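Local coordinates for particle-associated glycoside hydrolase (Acinetobacter phage Fri1, PDB 6C72), which probably depolymerises the capsular polysaccharide of Acinetobacter baumannii as the trimeric tailspike of the phage, breaking down the host capsule during virus entry, at residues R148-D152 with H177-W181; T174-G178 with K232-T236. The contacts are given in a common frame with arbitrary orientation. Numbering follows the deposited sequence.

Interaction 1 of 2, residues R148-D152 with H177-W181. With ZN (zinc ion), chain O.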
loop_
_atom_site.group_PDB
_atom_site.type_symbol
_atom_site.label_atom_id
_atom_site.label_comp_id
_atom_site.label_asym_id
_atom_site.label_seq_id
_atom_site.Cartn_x
_atom_site.Cartn_y
_atom_site.Cartn_z
ATOM N N ARG A 148 -30.193 3.149 6.430
ATOM C CA ARG A 148 -30.096 2.691 5.052
ATOM C C ARG A 148 -31.330 3.120 4.268
ATOM O O ARG A 148 -32.459 2.891 4.706
ATOM C CB ARG A 148 -29.925 1.164 4.996
ATOM C CG ARG A 148 -29.680 0.623 3.592
ATOM C CD ARG A 148 -29.405 -0.881 3.602
ATOM N NE ARG A 148 -30.569 -1.647 4.033
ATOM C CZ ARG A 148 -30.516 -2.853 4.591
ATOM N NH1 ARG A 148 -29.344 -3.442 4.798
ATOM N NH2 ARG A 148 -31.636 -3.466 4.959
ATOM N N GLY A 149 -31.112 3.738 3.108
ATOM C CA GLY A 149 -32.195 4.121 2.229
ATOM C C GLY A 149 -32.526 3.045 1.210
ATOM O O GLY A 149 -32.029 1.918 1.256
ATOM N N THR A 150 -33.377 3.427 0.259
ATOM C CA THR A 150 -33.892 2.545 -0.781
ATOM C C THR A 150 -33.573 3.163 -2.134
ATOM O O THR A 150 -33.999 4.284 -2.420
ATOM C CB THR A 150 -35.408 2.348 -0.636
ATOM O OG1 THR A 150 -35.721 1.799 0.656
ATOM C CG2 THR A 150 -35.963 1.430 -1.735
ATOM N N PHE A 151 -32.831 2.437 -2.966
ATOM C CA PHE A 151 -32.608 2.897 -4.331
ATOM C C PHE A 151 -33.943 3.007 -5.074
ATOM O O PHE A 151 -34.872 2.219 -4.857
ATOM C CB PHE A 151 -31.667 1.944 -5.086
ATOM C CG PHE A 151 -30.235 1.963 -4.586
ATOM C CD1 PHE A 151 -29.427 3.066 -4.791
ATOM C CD2 PHE A 151 -29.703 0.868 -3.916
ATOM C CE1 PHE A 151 -28.120 3.080 -4.327
ATOM C CE2 PHE A 151 -28.408 0.877 -3.439
ATOM C CZ PHE A 151 -27.607 1.980 -3.648
ATOM N N ASP A 152 -34.038 4.003 -5.951
ATOM C CA ASP A 152 -35.182 4.057 -6.831
ATOM C C ASP A 152 -35.093 2.905 -7.830
ATOM O O ASP A 152 -34.071 2.224 -7.946
ATOM C CB ASP A 152 -35.275 5.421 -7.523
ATOM C CG ASP A 152 -36.727 5.812 -7.851
ATOM O OD1 ASP A 152 -37.629 4.956 -7.710
ATOM O OD2 ASP A 152 -36.980 6.981 -8.214
ATOM N N HIS A 177 -30.945 7.374 -6.568
ATOM C CA HIS A 177 -31.371 7.270 -5.182
ATOM C C HIS A 177 -32.881 7.450 -5.080
ATOM O O HIS A 177 -33.485 8.226 -5.828
ATOM C CB HIS A 177 -30.633 8.292 -4.320
ATOM C CG HIS A 177 -29.198 7.937 -4.085
ATOM N ND1 HIS A 177 -28.821 6.847 -3.332
ATOM C CD2 HIS A 177 -28.054 8.505 -4.529
ATOM C CE1 HIS A 177 -27.505 6.762 -3.317
ATOM N NE2 HIS A 177 -27.014 7.756 -4.034
ATOM N N GLY A 178 -33.496 6.685 -4.184
ATOM C CA GLY A 178 -34.919 6.821 -3.935
ATOM C C GLY A 178 -35.210 7.491 -2.604
ATOM O O GLY A 178 -36.305 8.004 -2.387
ATOM N N THR A 179 -34.239 7.487 -1.699
ATOM C CA THR A 179 -34.383 8.107 -0.394
ATOM C C THR A 179 -33.631 9.433 -0.406
ATOM O O THR A 179 -32.438 9.467 -0.726
ATOM C CB THR A 179 -33.847 7.185 0.700
ATOM O OG1 THR A 179 -34.540 5.936 0.651
ATOM C CG2 THR A 179 -34.038 7.815 2.088
ATOM N N PHE A 180 -34.328 10.520 -0.071
ATOM C CA PHE A 180 -33.727 11.849 0.011
ATOM C C PHE A 180 -33.869 12.356 1.442
ATOM O O PHE A 180 -34.965 12.747 1.869
ATOM C CB PHE A 180 -34.373 12.816 -0.981
ATOM C CG PHE A 180 -34.234 12.389 -2.409
ATOM C CD1 PHE A 180 -33.091 12.707 -3.131
ATOM C CD2 PHE A 180 -35.254 11.679 -3.044
ATOM C CE1 PHE A 180 -32.963 12.308 -4.451
ATOM C CE2 PHE A 180 -35.131 11.278 -4.360
ATOM C CZ PHE A 180 -33.998 11.594 -5.067
ATOM N N TRP A 181 -32.748 12.416 2.153
ATOM C CA TRP A 181 -32.744 12.633 3.596
ATOM C C TRP A 181 -32.358 14.083 3.884
ATOM O O TRP A 181 -31.229 14.503 3.596
ATOM C CB TRP A 181 -31.787 11.643 4.249
ATOM C CG TRP A 181 -31.866 11.562 5.730
ATOM C CD1 TRP A 181 -32.780 12.150 6.537
ATOM C CD2 TRP A 181 -30.964 10.855 6.589
ATOM N NE1 TRP A 181 -32.514 11.854 7.845
ATOM C CE2 TRP A 181 -31.405 11.054 7.906
ATOM C CE3 TRP A 181 -29.818 10.078 6.368
ATOM C CZ2 TRP A 181 -30.741 10.508 9.011
ATOM C CZ3 TRP A 181 -29.159 9.533 7.463
ATOM C CH2 TRP A 181 -29.623 9.751 8.768
HETATM ZN ZN ZN O . -39.432 6.177 -8.568
HETATM O O HOH W 1 -31.561 5.803 -2.225
HETATM O O HOH W 2 -35.950 8.923 -7.082
#

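Interaction 2 of 2, residues T174-G178 with K232-T236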
loop_
_atom_site.group_PDB
_atom_site.type_symbol
_atom_site.label_atom_id
_atom_site.label_comp_id
_atom_site.label_asym_id
_atom_site.label_seq_id
_atom_site.Cartn_x
_atom_site.Cartn_y
_atom_site.Cartn_z
ATOM N N THR A 174 -29.023 4.543 -15.526
ATOM C CA THR A 174 -28.110 4.560 -14.388
ATOM C C THR A 174 -28.913 4.594 -13.096
ATOM O O THR A 174 -30.044 5.088 -13.069
ATOM C CB THR A 174 -27.155 5.757 -14.419
ATOM O OG1 THR A 174 -27.914 6.970 -14.450
ATOM C CG2 THR A 174 -26.249 5.692 -15.639
ATOM N N TYR A 175 -28.312 4.076 -12.023
ATOM C CA TYR A 175 -29.026 3.975 -10.755
ATOM C C TYR A 175 -29.378 5.358 -10.217
ATOM O O TYR A 175 -28.693 6.349 -10.475
ATOM C CB TYR A 175 -28.198 3.217 -9.709
ATOM C CG TYR A 175 -27.185 4.065 -8.955
ATOM C CD1 TYR A 175 -25.936 4.321 -9.486
ATOM C CD2 TYR A 175 -27.490 4.610 -7.709
ATOM C CE1 TYR A 175 -25.007 5.086 -8.803
ATOM C CE2 TYR A 175 -26.562 5.384 -7.001
ATOM C CZ TYR A 175 -25.318 5.615 -7.552
ATOM O OH TYR A 175 -24.380 6.379 -6.872
ATOM N N LYS A 176 -30.453 5.421 -9.452
ATOM C CA LYS A 176 -30.909 6.675 -8.883
ATOM C C LYS A 176 -31.293 6.430 -7.434
ATOM O O LYS A 176 -31.868 5.391 -7.101
ATOM C CB LYS A 176 -32.096 7.258 -9.684
ATOM C CG LYS A 176 -32.554 8.615 -9.183
ATOM C CD LYS A 176 -33.436 9.367 -10.185
ATOM C CE LYS A 176 -34.881 8.901 -10.156
ATOM N NZ LYS A 176 -35.571 9.268 -11.435
ATOM N N HIS A 177 -30.945 7.374 -6.568
ATOM C CA HIS A 177 -31.371 7.270 -5.182
ATOM C C HIS A 177 -32.881 7.450 -5.080
ATOM O O HIS A 177 -33.485 8.226 -5.828
ATOM C CB HIS A 177 -30.633 8.292 -4.320
ATOM C CG HIS A 177 -29.198 7.937 -4.085
ATOM N ND1 HIS A 177 -28.821 6.847 -3.332
ATOM C CD2 HIS A 177 -28.054 8.505 -4.529
ATOM C CE1 HIS A 177 -27.505 6.762 -3.317
ATOM N NE2 HIS A 177 -27.014 7.756 -4.034
ATOM N N GLY A 178 -33.496 6.685 -4.184
ATOM C CA GLY A 178 -34.919 6.821 -3.935
ATOM C C GLY A 178 -35.210 7.491 -2.604
ATOM O O GLY A 178 -36.305 8.004 -2.387
ATOM N N LYS A 232 -21.572 3.936 2.348
ATOM C CA LYS A 232 -21.506 3.357 1.010
ATOM C C LYS A 232 -22.697 3.821 0.182
ATOM O O LYS A 232 -23.830 3.839 0.672
ATOM C CB LYS A 232 -21.487 1.828 1.065
ATOM C CG LYS A 232 -20.230 1.283 1.677
ATOM C CD LYS A 232 -20.334 -0.197 1.982
ATOM C CE LYS A 232 -19.017 -0.721 2.570
ATOM N NZ LYS A 232 -18.805 -2.168 2.235
ATOM N N TRP A 233 -22.433 4.190 -1.075
ATOM C CA TRP A 233 -23.476 4.631 -2.008
ATOM C C TRP A 233 -24.317 5.759 -1.395
ATOM O O TRP A 233 -25.543 5.675 -1.288
ATOM C CB TRP A 233 -24.352 3.460 -2.439
ATOM C CG TRP A 233 -23.593 2.409 -3.144
ATOM C CD1 TRP A 233 -23.218 1.193 -2.642
ATOM C CD2 TRP A 233 -23.117 2.449 -4.496
ATOM N NE1 TRP A 233 -22.533 0.475 -3.595
ATOM C CE2 TRP A 233 -22.454 1.221 -4.741
ATOM C CE3 TRP A 233 -23.177 3.403 -5.518
ATOM C CZ2 TRP A 233 -21.859 0.925 -5.968
ATOM C CZ3 TRP A 233 -22.584 3.107 -6.736
ATOM C CH2 TRP A 233 -21.937 1.875 -6.952
ATOM N N VAL A 234 -23.631 6.813 -0.958
ATOM C CA VAL A 234 -24.266 8.003 -0.411
ATOM C C VAL A 234 -23.804 9.212 -1.209
ATOM O O VAL A 234 -22.601 9.411 -1.403
ATOM C CB VAL A 234 -23.946 8.186 1.085
ATOM C CG1 VAL A 234 -24.277 9.601 1.513
ATOM C CG2 VAL A 234 -24.745 7.192 1.905
ATOM N N ASP A 235 -24.756 10.020 -1.655
ATOM C CA ASP A 235 -24.481 11.314 -2.254
ATOM C C ASP A 235 -24.896 12.403 -1.275
ATOM O O ASP A 235 -25.780 12.196 -0.436
ATOM C CB ASP A 235 -25.230 11.484 -3.583
ATOM C CG ASP A 235 -24.772 10.491 -4.658
ATOM O OD1 ASP A 235 -23.864 9.669 -4.397
ATOM O OD2 ASP A 235 -25.316 10.545 -5.780
ATOM N N THR A 236 -24.214 13.541 -1.336
ATOM C CA THR A 236 -24.596 14.716 -0.563
ATOM C C THR A 236 -24.591 15.930 -1.478
ATOM O O THR A 236 -23.671 16.104 -2.281
ATOM C CB THR A 236 -23.659 14.957 0.648
ATOM O OG1 THR A 236 -22.312 15.136 0.191
ATOM C CG2 THR A 236 -23.709 13.794 1.630
HETATM O O HOH W 3 -24.112 7.138 -4.304
HETATM O O HOH W 4 -24.939 8.985 -7.832
#

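Interaction 1 of 2, residues R148-D152 with H177-W181
Residues 148-152 leave strand 145-148 of a right-handed parallel beta-helix and turn past the start of the strand that follows His177. Arg148 ends the strand, its NE hydrogen-bonded to Gln129 OE1. Gly149 comes next, its CA 3.4 Å from Thr179 OG1; a CB here would clash with Thr179 CB. The backbone of Thr150 makes both direct hydrogen bonds: its N donates to Thr179 OG1 (2.8 Å), whose hydroxyl also bonds Pro131 O, while Thr150 O takes a weak hydrogen bond from Gly178 N (3.0 Å). Water 1 accepts from Thr179 N, bonds His177 ND1 and donates weakly to Thr150 O. Phe151 forms a single beta bridge with His177; their rings run nearly parallel (23°) but are slid apart, with centroids 5.7 Å from each other. At Asp152, OD1 binds zinc at 2.3 Å, and water 2 links OD2 to His177 O. Gly178 fits closely here, since a CB would collide with Thr150 O and Asp152 N. Glu100, seen binding the same zinc as Asp152, lies about 6 Å away between side chains. The contact thus joins the corner after strand 145-148 to the start of strand 179-182, beside strands 200-202 and 204-207, with Asn144 of the second subunit packing on Phe151.

Interaction 2 of 2, residues T174-G178 with K232-T236
Two aromatic side chains make the apolar part of this contact. Trp233 turns the edge of its six-membered ring to the face of Tyr175 in a T-shaped stack, with centroids 5.2 Å apart and planes at 83°; Trp233 CE3 comes within 3.7 Å of Tyr175 CZ and 3.5 Å of Tyr175 OH. The backbones stay well apart, the nearest CA atoms, those of His177 and Asp235, being 8.5 Å from each other, so side chains and water span most of the gap, with the carbonyl of Trp233 met by the His177 ring. The edge of that ring packs close: His177 CE1 is 3.0 Å from Trp233 O and His177 NE2 is 3.6 Å from Asp235 CG, without a direct hydrogen bond. Trp233 marks a corner of the right-handed parallel beta-helix, where the chain passes from strand 230-232 on one face to strand 234-237 on another. Its positive phi and psi (53°/54°) bend the backbone there, and the indole can reach Tyr175 on the loop leading into strand 179-182, the start of an earlier rung on the same face. Water fills the space between the polar ends. Water 3 hydrogen-bonds Tyr175 OH (2.7 Å) and His177 NE2 (3.0 Å) and donates to Asp235 OD1 (2.5 Å); water 4 joins Tyr175 OH (2.8 Å) to Asp235 OD2 (2.6 Å), again as donor to the carboxylate. Asp235 OD1 is also bound by Asn263 ND2 from the rung beyond. Thr197 and Gly198 of the second subunit pack on Tyr175 and Trp233, respectively.

Overall arrangement
The two contacts lie side by side near the N-terminal end of the parallel beta-helix, their centres about 7 Å apart. Along the chain, 148-152 comes first, then 174-178 and 177-181, which overlap at His177 and Gly178, and finally 232-236. Strand 204-207 lies between strands 179-182 and 234-237 in the same sheet, so interaction 2 reaches two rungs along it. Phe151 joins the clusters directly: its CE1 is 3.8 Å from Tyr175 CD2 and its CZ 3.8 Å from Trp233 CB. Asp152 N also probably hydrogen-bonds Lys176 O (2.8 Å). Together they form a continuous corner zone along successive coils, which the second subunit of the trimer touches at both contacts.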